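Local coordinates for nitrate transport protein (Parabacteroides distasonis, PDB 3HN0) that is probably the periplasmic substrate-binding component of an ABC transporter, perhaps for nitrate or a related ligand, which it would deliver to the membrane permease, at residues Gly105-Tyr114 and Phe257-Glu265; Ala132-Leu140 and Ala147-Ala157. All coordinates share one frame; numbering follows the deposited sequence. Where two conformers were deposited one is given.

Contact 1 of 2, residues Gly105-Tyr114 and Phe257-Glu265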
loop_
_atom_site.group_PDB
_atom_site.type_symbol
_atom_site.label_atom_id
_atom_site.label_comp_id
_atom_site.label_asym_id
_atom_site.label_seq_id
_atom_site.Cartn_x
_atom_site.Cartn_y
_atom_site.Cartn_z
ATOM N N GLY A 105 0.631 9.180 -22.965
ATOM C CA GLY A 105 2.041 9.402 -22.712
ATOM C C GLY A 105 2.461 9.872 -21.331
ATOM O O GLY A 105 3.664 10.090 -21.099
ATOM N N THR A 106 1.491 10.044 -20.430
ATOM C CA THR A 106 1.748 10.582 -19.090
ATOM C C THR A 106 1.310 9.559 -18.048
ATOM O O THR A 106 0.937 8.443 -18.400
ATOM C CB THR A 106 1.051 11.937 -18.851
ATOM O OG1 THR A 106 -0.373 11.747 -18.733
ATOM C CG2 THR A 106 1.356 12.941 -19.983
ATOM N N THR A 107 1.381 9.938 -16.769
ATOM C CA THR A 107 1.123 9.003 -15.665
ATOM C C THR A 107 -0.120 8.088 -15.854
ATOM O O THR A 107 -0.005 6.882 -15.788
ATOM C CB THR A 107 1.110 9.735 -14.335
ATOM O OG1 THR A 107 2.350 10.460 -14.199
ATOM C CG2 THR A 107 1.002 8.743 -13.193
ATOM N N PRO A 108 -1.324 8.664 -16.034
ATOM C CA PRO A 108 -2.499 7.777 -16.117
ATOM C C PRO A 108 -2.420 6.711 -17.195
ATOM O O PRO A 108 -2.829 5.566 -16.998
ATOM C CB PRO A 108 -3.670 8.736 -16.392
ATOM C CG PRO A 108 -3.064 10.014 -16.854
ATOM C CD PRO A 108 -1.701 10.084 -16.139
ATOM N N ASP A 109 -1.878 7.053 -18.352
ATOM C CA ASP A 109 -1.683 6.106 -19.436
ATOM C C ASP A 109 -0.696 4.965 -19.070
ATOM O O ASP A 109 -0.998 3.768 -19.163
ATOM C CB ASP A 109 -1.141 6.899 -20.641
ATOM C CG ASP A 109 -0.932 6.057 -21.867
ATOM O OD1 ASP A 109 -1.472 4.931 -21.911
ATOM O OD2 ASP A 109 -0.239 6.544 -22.801
ATOM N N ILE A 110 0.482 5.353 -18.604
ATOM C CA ILE A 110 1.511 4.387 -18.219
ATOM C C ILE A 110 1.037 3.420 -17.131
ATOM O O ILE A 110 1.221 2.206 -17.247
ATOM C CB ILE A 110 2.824 5.066 -17.825
ATOM C CG1 ILE A 110 3.432 5.791 -19.025
ATOM C CG2 ILE A 110 3.817 3.988 -17.265
ATOM C CD1 ILE A 110 4.289 7.023 -18.684
ATOM N N LEU A 111 0.381 3.956 -16.103
ATOM C CA LEU A 111 -0.133 3.132 -15.018
ATOM C C LEU A 111 -1.247 2.190 -15.462
ATOM O O LEU A 111 -1.393 1.081 -14.915
ATOM C CB LEU A 111 -0.570 3.985 -13.817
ATOM C CG LEU A 111 0.631 4.669 -13.089
ATOM C CD1 LEU A 111 0.166 5.341 -11.792
ATOM C CD2 LEU A 111 1.782 3.707 -12.819
ATOM N N THR A 112 -2.047 2.616 -16.419
ATOM C CA THR A 112 -3.092 1.755 -16.949
ATOM C C THR A 112 -2.412 0.618 -17.710
ATOM O O THR A 112 -2.758 -0.535 -17.525
ATOM C CB THR A 112 -4.052 2.556 -17.872
ATOM O OG1 THR A 112 -4.683 3.586 -17.079
ATOM C CG2 THR A 112 -5.130 1.666 -18.461
ATOM N N ARG A 113 -1.416 0.948 -18.520
ATOM C CA ARG A 113 -0.700 -0.102 -19.249
ATOM C C ARG A 113 -0.028 -1.075 -18.278
ATOM O O ARG A 113 -0.068 -2.281 -18.470
ATOM C CB ARG A 113 0.305 0.520 -20.219
ATOM C CG ARG A 113 -0.374 1.114 -21.462
ATOM C CD ARG A 113 0.666 1.492 -22.494
ATOM N NE ARG A 113 1.044 2.893 -22.401
ATOM C CZ ARG A 113 2.248 3.386 -22.669
ATOM N NH1 ARG A 113 3.261 2.587 -22.994
ATOM N NH2 ARG A 113 2.444 4.700 -22.582
ATOM N N TYR A 114 0.520 -0.546 -17.180
ATOM C CA TYR A 114 1.151 -1.402 -16.191
ATOM C C TYR A 114 0.160 -2.380 -15.552
ATOM O O TYR A 114 0.438 -3.592 -15.364
ATOM C CB TYR A 114 1.823 -0.533 -15.123
ATOM C CG TYR A 114 2.298 -1.343 -13.946
ATOM C CD1 TYR A 114 3.405 -2.175 -14.061
ATOM C CD2 TYR A 114 1.637 -1.284 -12.687
ATOM C CE1 TYR A 114 3.845 -2.935 -13.005
ATOM C CE2 TYR A 114 2.085 -2.066 -11.612
ATOM C CZ TYR A 114 3.197 -2.887 -11.789
ATOM O OH TYR A 114 3.681 -3.668 -10.759
ATOM N N PHE A 257 8.028 4.238 -8.199
ATOM C CA PHE A 257 7.138 4.823 -9.187
ATOM C C PHE A 257 7.908 5.384 -10.394
ATOM O O PHE A 257 7.598 5.028 -11.509
ATOM C CB PHE A 257 6.242 5.914 -8.585
ATOM C CG PHE A 257 5.511 6.708 -9.586
ATOM C CD1 PHE A 257 4.405 6.201 -10.266
ATOM C CD2 PHE A 257 5.921 8.011 -9.882
ATOM C CE1 PHE A 257 3.699 6.953 -11.172
ATOM C CE2 PHE A 257 5.265 8.754 -10.838
ATOM C CZ PHE A 257 4.132 8.252 -11.496
ATOM N N LEU A 258 8.938 6.196 -10.146
ATOM C CA LEU A 258 9.726 6.807 -11.221
ATOM C C LEU A 258 10.405 5.733 -12.091
ATOM O O LEU A 258 10.396 5.834 -13.312
ATOM C CB LEU A 258 10.734 7.842 -10.676
ATOM C CG LEU A 258 10.047 9.132 -10.174
ATOM C CD1 LEU A 258 11.050 10.083 -9.481
ATOM C CD2 LEU A 258 9.293 9.884 -11.285
ATOM N N ARG A 259 10.917 4.680 -11.454
ATOM C CA ARG A 259 11.501 3.570 -12.156
ATOM C C ARG A 259 10.508 2.892 -13.058
ATOM O O ARG A 259 10.833 2.534 -14.197
ATOM C CB ARG A 259 12.060 2.557 -11.156
ATOM C CG ARG A 259 12.923 1.473 -11.748
ATOM C CD ARG A 259 13.701 0.698 -10.637
ATOM N NE ARG A 259 14.574 1.591 -9.845
ATOM C CZ ARG A 259 14.392 1.950 -8.564
ATOM N NH1 ARG A 259 13.367 1.496 -7.832
ATOM N NH2 ARG A 259 15.266 2.772 -7.989
ATOM N N LEU A 260 9.286 2.685 -12.554
ATOM C CA LEU A 260 8.233 2.097 -13.367
ATOM C C LEU A 260 7.947 2.964 -14.598
ATOM O O LEU A 260 7.900 2.468 -15.726
ATOM C CB LEU A 260 6.977 1.883 -12.501
ATOM C CG LEU A 260 5.759 1.201 -13.119
ATOM C CD1 LEU A 260 4.790 0.710 -12.020
ATOM C CD2 LEU A 260 5.082 2.163 -14.077
ATOM N N ILE A 261 7.764 4.269 -14.396
ATOM C CA ILE A 261 7.490 5.175 -15.509
ATOM C C ILE A 261 8.624 5.125 -16.549
ATOM O O ILE A 261 8.391 5.064 -17.748
ATOM C CB ILE A 261 7.333 6.635 -15.033
ATOM C CG1 ILE A 261 6.097 6.752 -14.138
ATOM C CG2 ILE A 261 7.311 7.633 -16.219
ATOM C CD1 ILE A 261 4.813 6.361 -14.854
ATOM N N GLU A 262 9.851 5.140 -16.048
ATOM C CA GLU A 262 11.024 5.137 -16.888
ATOM C C GLU A 262 11.070 3.877 -17.777
ATOM O O GLU A 262 11.592 3.905 -18.905
ATOM C CB GLU A 262 12.248 5.227 -15.986
ATOM C CG GLU A 262 13.542 5.346 -16.733
ATOM C CD GLU A 262 14.744 5.359 -15.808
ATOM O OE1 GLU A 262 14.671 4.745 -14.732
ATOM O OE2 GLU A 262 15.740 5.993 -16.161
ATOM N N GLN A 263 10.533 2.762 -17.283
ATOM C CA GLN A 263 10.508 1.514 -18.062
ATOM C C GLN A 263 9.691 1.628 -19.328
ATOM O O GLN A 263 9.950 0.902 -20.316
ATOM C CB GLN A 263 9.917 0.379 -17.262
ATOM C CG GLN A 263 10.831 -0.294 -16.272
ATOM C CD GLN A 263 10.114 -1.484 -15.645
ATOM O OE1 GLN A 263 9.308 -1.323 -14.726
ATOM N NE2 GLN A 263 10.381 -2.676 -16.167
ATOM N N TYR A 264 8.660 2.467 -19.264
ATOM C CA TYR A 264 7.709 2.665 -20.361
ATOM C C TYR A 264 8.083 3.863 -21.205
ATOM O O TYR A 264 7.961 3.802 -22.422
ATOM C CB TYR A 264 6.272 2.846 -19.820
ATOM C CG TYR A 264 5.663 1.568 -19.304
ATOM C CD1 TYR A 264 5.889 1.146 -18.015
ATOM C CD2 TYR A 264 4.845 0.777 -20.122
ATOM C CE1 TYR A 264 5.369 -0.049 -17.547
ATOM C CE2 TYR A 264 4.303 -0.407 -19.656
ATOM C CZ TYR A 264 4.577 -0.823 -18.369
ATOM O OH TYR A 264 4.055 -2.008 -17.895
ATOM N N GLU A 265 8.513 4.954 -20.563
ATOM C CA GLU A 265 8.731 6.246 -21.210
ATOM C C GLU A 265 9.824 7.046 -20.503
ATOM O O GLU A 265 9.534 7.972 -19.747
ATOM C CB GLU A 265 7.447 7.076 -21.177
ATOM C CG GLU A 265 6.263 6.543 -21.999
ATOM C CD GLU A 265 6.559 6.403 -23.488
ATOM O OE1 GLU A 265 7.530 7.025 -23.984
ATOM O OE2 GLU A 265 5.811 5.649 -24.161
#
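I110 presses its CG2 methyl between I261 and Y264, 3.5 Å from I261 CD1 and 3.6 Å from Y264 CD1. The branch that does this stands opposite the backbone N, while CG1 (chi1 -65°) carries CD1 to the aliphatic part of E265. In the conformer given, L260 CD1 sits over the centre of the Y114 ring in a CH-pi contact, 3.6 Å from the centroid and 4° off the normal. In that conformer CD2 meets the methyls of I110 and L111. The Y264 hydroxyl lies at the edge of the Y114 ring. F257 offers its own edge to T107, with F257 CZ 3.6 Å from T107 CG2, and to L111 CD1. The helical segments 107-114 and 257-264 cross almost perpendicularly, at 86° with axes 10.0 Å apart. They join helix 107-119 to the helix after edge strand 242-246 of the seven-stranded sheet, consistent with a link between the two lobes of a periplasmic binding protein. Outside this apolar strip, R113 NH2 makes a long salt bridge to E265 OE2 at 3.8 Å. D109 steadies the guanidinium, with R113 NE 3.3 Å from D109 OD1. D109 is fixed in turn by G105 N at OD2 and by the Y127 hydroxyl at OD1.

Contact 2 of 2, residues Ala132-Leu140 and Ala147-Ala157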
loop_
_atom_site.group_PDB
_atom_site.type_symbol
_atom_site.label_atom_id
_atom_site.label_comp_id
_atom_site.label_asym_id
_atom_site.label_seq_id
_atom_site.Cartn_x
_atom_site.Cartn_y
_atom_site.Cartn_z
ATOM N N ALA A 132 -9.873 13.836 -18.720
ATOM C CA ALA A 132 -10.817 13.116 -17.882
ATOM C C ALA A 132 -12.217 13.657 -18.096
ATOM O O ALA A 132 -13.146 12.883 -18.136
ATOM C CB ALA A 132 -10.401 13.172 -16.375
ATOM N N GLY A 133 -12.366 14.978 -18.255
ATOM C CA GLY A 133 -13.682 15.589 -18.492
ATOM C C GLY A 133 -14.304 15.086 -19.782
ATOM O O GLY A 133 -15.504 14.838 -19.849
ATOM N N GLU A 134 -13.465 14.905 -20.807
ATOM C CA GLU A 134 -13.923 14.418 -22.093
ATOM C C GLU A 134 -14.348 12.957 -22.042
ATOM O O GLU A 134 -15.360 12.591 -22.655
ATOM C CB GLU A 134 -12.861 14.576 -23.157
ATOM C CG GLU A 134 -12.769 16.074 -23.629
ATOM C CD GLU A 134 -11.491 16.371 -24.409
ATOM O OE1 GLU A 134 -10.512 15.622 -24.293
ATOM O OE2 GLU A 134 -11.460 17.393 -25.130
ATOM N N ILE A 135 -13.567 12.157 -21.332
ATOM C CA ILE A 135 -13.902 10.754 -21.059
ATOM C C ILE A 135 -15.236 10.654 -20.323
ATOM O O ILE A 135 -16.059 9.810 -20.669
ATOM C CB ILE A 135 -12.811 10.017 -20.278
ATOM C CG1 ILE A 135 -11.607 9.768 -21.209
ATOM C CG2 ILE A 135 -13.349 8.637 -19.735
ATOM C CD1 ILE A 135 -10.488 9.025 -20.603
ATOM N N THR A 136 -15.443 11.512 -19.326
ATOM C CA THR A 136 -16.694 11.481 -18.539
ATOM C C THR A 136 -17.874 11.733 -19.470
ATOM O O THR A 136 -18.882 11.028 -19.454
ATOM C CB THR A 136 -16.658 12.528 -17.402
ATOM O OG1 THR A 136 -15.546 12.243 -16.521
ATOM C CG2 THR A 136 -17.969 12.511 -16.604
ATOM N N GLN A 137 -17.749 12.762 -20.294
ATOM C CA GLN A 137 -18.797 13.073 -21.234
ATOM C C GLN A 137 -19.031 11.902 -22.205
ATOM O O GLN A 137 -20.170 11.601 -22.553
ATOM C CB GLN A 137 -18.391 14.365 -21.960
ATOM C CG GLN A 137 -19.311 14.759 -22.984
ATOM C CD GLN A 137 -20.655 14.900 -22.409
ATOM O OE1 GLN A 137 -20.797 15.394 -21.277
ATOM N NE2 GLN A 137 -21.661 14.402 -23.124
ATOM N N GLY A 138 -17.954 11.280 -22.702
ATOM C CA GLY A 138 -18.044 10.121 -23.571
ATOM C C GLY A 138 -18.797 8.976 -22.905
ATOM O O GLY A 138 -19.575 8.292 -23.541
ATOM N N ILE A 139 -18.597 8.796 -21.614
ATOM C CA ILE A 139 -19.341 7.745 -20.897
ATOM C C ILE A 139 -20.847 8.091 -20.916
ATOM O O ILE A 139 -21.683 7.285 -21.321
ATOM C CB ILE A 139 -18.863 7.603 -19.416
ATOM C CG1 ILE A 139 -17.449 7.064 -19.356
ATOM C CG2 ILE A 139 -19.868 6.686 -18.623
ATOM C CD1 ILE A 139 -16.789 7.055 -17.968
ATOM N N LEU A 140 -21.145 9.333 -20.545
ATOM C CA LEU A 140 -22.517 9.783 -20.432
ATOM C C LEU A 140 -23.266 9.844 -21.772
ATOM O O LEU A 140 -24.461 9.622 -21.827
ATOM C CB LEU A 140 -22.584 11.127 -19.684
ATOM C CG LEU A 140 -21.992 11.059 -18.285
ATOM C CD1 LEU A 140 -22.208 12.386 -17.557
ATOM C CD2 LEU A 140 -22.629 9.879 -17.519
ATOM N N ALA A 147 -13.264 2.840 -18.872
ATOM C CA ALA A 147 -12.378 3.964 -18.792
ATOM C C ALA A 147 -11.630 3.997 -17.481
ATOM O O ALA A 147 -11.950 3.274 -16.544
ATOM C CB ALA A 147 -13.189 5.282 -18.976
ATOM N N VAL A 148 -10.601 4.831 -17.475
ATOM C CA VAL A 148 -9.931 5.187 -16.247
ATOM C C VAL A 148 -10.219 6.640 -15.913
ATOM O O VAL A 148 -10.229 7.498 -16.793
ATOM C CB VAL A 148 -8.420 4.933 -16.299
ATOM C CG1 VAL A 148 -8.130 3.424 -16.265
ATOM C CG2 VAL A 148 -7.806 5.617 -17.476
ATOM N N LEU A 149 -10.466 6.893 -14.623
ATOM C CA LEU A 149 -10.795 8.238 -14.108
ATOM C C LEU A 149 -10.264 8.434 -12.697
ATOM O O LEU A 149 -10.163 7.504 -11.935
ATOM C CB LEU A 149 -12.322 8.469 -14.079
ATOM C CG LEU A 149 -13.040 8.635 -15.407
ATOM C CD1 LEU A 149 -14.582 8.637 -15.178
ATOM C CD2 LEU A 149 -12.638 9.852 -16.191
ATOM N N GLY A 150 -10.035 9.698 -12.353
ATOM C CA GLY A 150 -9.822 10.152 -10.976
ATOM C C GLY A 150 -10.874 11.200 -10.625
ATOM O O GLY A 150 -11.710 11.548 -11.443
ATOM N N GLU A 151 -10.828 11.694 -9.397
ATOM C CA GLU A 151 -11.843 12.591 -8.881
ATOM C C GLU A 151 -11.622 14.001 -9.365
ATOM O O GLU A 151 -10.497 14.376 -9.529
ATOM C CB GLU A 151 -11.805 12.536 -7.376
ATOM C CG GLU A 151 -12.187 11.146 -6.831
ATOM C CD GLU A 151 -13.644 10.824 -7.019
ATOM O OE1 GLU A 151 -14.431 11.641 -7.580
ATOM O OE2 GLU A 151 -14.020 9.734 -6.608
ATOM N N PRO A 152 -12.697 14.794 -9.546
ATOM C CA PRO A 152 -14.111 14.572 -9.269
ATOM C C PRO A 152 -14.845 13.855 -10.408
ATOM O O PRO A 152 -16.030 13.448 -10.258
ATOM C CB PRO A 152 -14.638 16.003 -9.132
ATOM C CG PRO A 152 -13.837 16.754 -10.035
ATOM C CD PRO A 152 -12.472 16.174 -10.045
ATOM N N PHE A 153 -14.146 13.645 -11.516
ATOM C CA PHE A 153 -14.784 13.116 -12.740
ATOM C C PHE A 153 -15.359 11.723 -12.466
ATOM O O PHE A 153 -16.421 11.343 -12.974
ATOM C CB PHE A 153 -13.731 13.014 -13.829
ATOM C CG PHE A 153 -13.073 14.302 -14.108
ATOM C CD1 PHE A 153 -13.765 15.281 -14.802
ATOM C CD2 PHE A 153 -11.741 14.564 -13.643
ATOM C CE1 PHE A 153 -13.163 16.516 -15.078
ATOM C CE2 PHE A 153 -11.151 15.793 -13.903
ATOM C CZ PHE A 153 -11.880 16.780 -14.611
ATOM N N LEU A 154 -14.607 10.946 -11.709
ATOM C CA LEU A 154 -15.038 9.609 -11.284
ATOM C C LEU A 154 -16.413 9.664 -10.611
ATOM O O LEU A 154 -17.333 8.939 -10.970
ATOM C CB LEU A 154 -14.016 9.019 -10.325
ATOM C CG LEU A 154 -14.259 7.618 -9.740
ATOM C CD1 LEU A 154 -14.564 6.589 -10.818
ATOM C CD2 LEU A 154 -13.006 7.156 -8.868
ATOM N N SER A 155 -16.527 10.532 -9.612
ATOM C CA SER A 155 -17.776 10.692 -8.857
ATOM C C SER A 155 -18.919 11.157 -9.747
ATOM O O SER A 155 -20.063 10.669 -9.645
ATOM C CB SER A 155 -17.578 11.697 -7.712
ATOM O OG SER A 155 -16.707 11.162 -6.730
ATOM N N ILE A 156 -18.602 12.101 -10.617
ATOM C CA ILE A 156 -19.627 12.658 -11.550
ATOM C C ILE A 156 -20.140 11.557 -12.501
ATOM O O ILE A 156 -21.352 11.421 -12.734
ATOM C CB ILE A 156 -19.026 13.833 -12.341
ATOM C CG1 ILE A 156 -18.740 14.997 -11.388
ATOM C CG2 ILE A 156 -19.940 14.247 -13.540
ATOM C CD1 ILE A 156 -17.854 16.066 -12.013
ATOM N N ALA A 157 -19.221 10.755 -13.045
ATOM C CA ALA A 157 -19.572 9.668 -13.942
ATOM C C ALA A 157 -20.418 8.625 -13.228
ATOM O O ALA A 157 -21.419 8.166 -13.754
ATOM C CB ALA A 157 -18.281 9.001 -14.499
#
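The F153 ring has A132 CB and the backbone N of G133 over one face, both offset toward the rim. The A132 methyl makes a CH-pi contact, 3.7 Å from the ring centroid, and G133 CA comes to 3.6 Å from F153 CE1. The F153 torsion (chi1 -57°) sets CG opposite its own carbonyl carbon and holds the ring against the first turn of helix 132-141. With F153 replaced by an alanine, the A132 methyl and the G133 backbone would probably lose their aromatic cover, and a gap would open at this end of the helix pair. T136 OG1 lies 3.3 Å from F153 CB, yet it hydrogen-bonds back to A132 O at 3.0 Å, from above the carbonyl plane. T136 N reaches A132 O from the opposite face of that plane. Helix 132-141, strand 146-149 and helix 153-160 form a helix-strand-helix unit, in which segments 132-140 and 153-157 run nearly parallel, at 10°. The strand is an outer member of a three-stranded antiparallel sheet, beside strand 87-90. I135 CG2 packs tightly on A147 CB at 3.4 Å. I139 and L149 meet tip to tip through their CD1 methyls, and L149 CD2 slips alongside I135. T136 CG2 rests near I156 and A157.

Overall arrangement
Contacts 1 and 2 have centres about 20 Å apart. Helix 107-119 comes first along the chain, then both segments of contact 2, and last helix 251-264. Contact 2 is therefore local, with six residues between its segments, whereas contact 1 joins segments separated by 142 residues. In the V148 conformer given, they meet where T112 OG1 packs 3.5 Å from V148 CG1. F102 also touches both, at P108 and I135. Contact 2 joins helices 132-141 and 153-160 to the small antiparallel sheet. Contact 1 ties helix 107-119 to helix 251-264, which follows the edge strand 242-246 of the seven-stranded sheet. This is consistent with a two-lobed binding protein in which contact 1 bridges the lobes.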